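Local structure of isocitrate dehydrogenase [NAD] subunit 1, mitochondrial (Saccharomyces cerevisiae, 3BLX) at residues Asp265-Glu270 against Leu299-Leu304. The protein forms, with a second subunit type, the allosteric octamer that oxidatively decarboxylates isocitrate to 2-oxoglutarate with NAD(+) in the citric acid cycle. Residues are numbered along the deposited sequence; the frame is centred on the assembly and turned at random.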
# COMPACT_ATOMS: atom_id res chain seq x y z
N ASP E 265 8.30 -13.31 6.27
CA ASP E 265 9.14 -12.42 7.07
C ASP E 265 9.49 -12.95 8.46
O ASP E 265 10.31 -12.37 9.14
CB ASP E 265 8.44 -11.07 7.24
CG ASP E 265 8.19 -10.36 5.91
OD1 ASP E 265 9.10 -10.36 5.05
OD2 ASP E 265 7.08 -9.78 5.72
N TYR E 266 8.85 -14.04 8.87
CA TYR E 266 8.99 -14.52 10.24
C TYR E 266 9.31 -16.00 10.30
O TYR E 266 8.98 -16.76 9.39
CB TYR E 266 7.71 -14.23 11.03
CG TYR E 266 7.26 -12.80 10.95
CD1 TYR E 266 6.21 -12.44 10.13
CD2 TYR E 266 7.91 -11.81 11.66
CE1 TYR E 266 5.80 -11.14 10.02
CE2 TYR E 266 7.51 -10.49 11.56
CZ TYR E 266 6.45 -10.16 10.73
OH TYR E 266 6.04 -8.85 10.62
N ALA E 267 9.99 -16.41 11.36
CA ALA E 267 10.24 -17.83 11.58
C ALA E 267 10.11 -18.08 13.06
O ALA E 267 10.56 -17.30 13.89
CB ALA E 267 11.60 -18.21 11.07
N VAL E 268 9.48 -19.19 13.41
CA VAL E 268 9.31 -19.54 14.81
C VAL E 268 9.66 -21.01 14.96
O VAL E 268 9.08 -21.86 14.29
CB VAL E 268 7.85 -19.31 15.26
CG1 VAL E 268 7.61 -19.96 16.61
CG2 VAL E 268 7.51 -17.83 15.29
N PHE E 269 10.61 -21.30 15.85
CA PHE E 269 11.09 -22.67 16.01
C PHE E 269 10.51 -23.32 17.25
O PHE E 269 10.35 -22.66 18.27
CB PHE E 269 12.62 -22.69 16.02
CG PHE E 269 13.20 -22.22 14.73
CD1 PHE E 269 13.54 -23.12 13.73
CD2 PHE E 269 13.31 -20.87 14.47
CE1 PHE E 269 14.04 -22.68 12.54
CE2 PHE E 269 13.81 -20.41 13.27
CZ PHE E 269 14.19 -21.33 12.30
N GLU E 270 10.16 -24.60 17.13
CA GLU E 270 9.37 -25.29 18.16
C GLU E 270 9.26 -26.74 17.81
O GLU E 270 9.24 -27.10 16.64
CB GLU E 270 7.96 -24.70 18.25
CG GLU E 270 6.97 -25.30 17.27
CD GLU E 270 5.50 -25.04 17.62
OE1 GLU E 270 5.19 -24.78 18.81
OE2 GLU E 270 4.63 -25.11 16.71
N LEU E 299 19.50 -21.81 14.87
CA LEU E 299 20.88 -21.37 14.71
C LEU E 299 21.27 -21.37 13.22
O LEU E 299 21.81 -20.38 12.72
CB LEU E 299 21.82 -22.26 15.52
CG LEU E 299 21.74 -22.09 17.05
CD1 LEU E 299 22.58 -23.13 17.74
CD2 LEU E 299 22.15 -20.69 17.50
N ASN E 300 21.01 -22.47 12.53
CA ASN E 300 21.22 -22.57 11.09
C ASN E 300 20.62 -21.37 10.35
O ASN E 300 21.27 -20.73 9.54
CB ASN E 300 20.58 -23.84 10.53
CG ASN E 300 21.40 -25.10 10.82
OD1 ASN E 300 22.58 -25.03 11.18
ND2 ASN E 300 20.78 -26.26 10.64
N HIS E 301 19.37 -21.07 10.66
CA HIS E 301 18.66 -19.99 10.03
C HIS E 301 19.28 -18.62 10.31
O HIS E 301 19.28 -17.73 9.46
CB HIS E 301 17.23 -19.99 10.54
CG HIS E 301 16.28 -19.24 9.66
ND1 HIS E 301 15.82 -17.98 9.98
CD2 HIS E 301 15.70 -19.57 8.48
CE1 HIS E 301 15.00 -17.56 9.03
NE2 HIS E 301 14.90 -18.52 8.12
N LEU E 302 19.79 -18.43 11.52
CA LEU E 302 20.41 -17.16 11.88
C LEU E 302 21.79 -16.99 11.27
O LEU E 302 22.40 -15.94 11.40
CB LEU E 302 20.51 -17.06 13.38
CG LEU E 302 19.18 -16.79 14.04
CD1 LEU E 302 19.34 -16.86 15.55
CD2 LEU E 302 18.71 -15.42 13.63
N GLY E 303 22.29 -18.04 10.61
CA GLY E 303 23.61 -18.05 10.02
C GLY E 303 24.75 -18.44 10.95
O GLY E 303 25.91 -18.47 10.54
N LEU E 304 24.42 -18.71 12.22
CA LEU E 304 25.39 -19.24 13.15
C LEU E 304 25.74 -20.62 12.63
O LEU E 304 26.40 -20.74 11.60
CB LEU E 304 24.81 -19.24 14.55
CG LEU E 304 24.55 -17.79 15.00
CD1 LEU E 304 23.94 -17.72 16.39
CD2 LEU E 304 25.80 -16.90 14.92
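The imidazole of His301 reaches from the last turn of helix 289-302 to the strand 267-269 and overlaps both Phe269 and Ala267. With CG anti to the backbone N (chi1 -161°), the histidine extends away from its helix. Its CB and first ring atom meet the phenylalanine: Phe269 CZ lies 3.8 Å from His301 CB and 4.0 Å from His301 CG. Farther out, His301 CE1 rests 4.0 Å from Ala267 CB. The two side chains cross at about a right angle, and their rings form an oblique pair, planes inclined at 59° and centroids 5.8 Å apart.

Alternation along the strand decides which residues face the helix. Ala267 and Phe269 point toward it, while Val268 between them belongs to the other surface of the sheet. The short methyl of Ala267 lets the imidazole lie close to the strand, whereas the longer phenyl of Phe269 reaches Leu297, Met298 and His301. A histidine suits the exposed helix end because its CB and ring carbons can pack while its polar nitrogens can probably meet solvent; no hydrogen bond links the two segments. Just beyond, Gly303 adopts a positive phi (85°), where a side chain would run into the carbonyl O of Leu302, and closes the helix in a Schellman motif: Gly303 N bonds to Asn300 O and, weakly, Leu304 N to Leu299 O.

Backbone hydrogen bonds join the strand to its parallel neighbour 75-80, whose Ile75 also touches Ala267 and His301. This is helix-on-sheet packing typical of the alpha/beta fold of the isocitrate and isopropylmalate dehydrogenase family, here at a helix C-terminus.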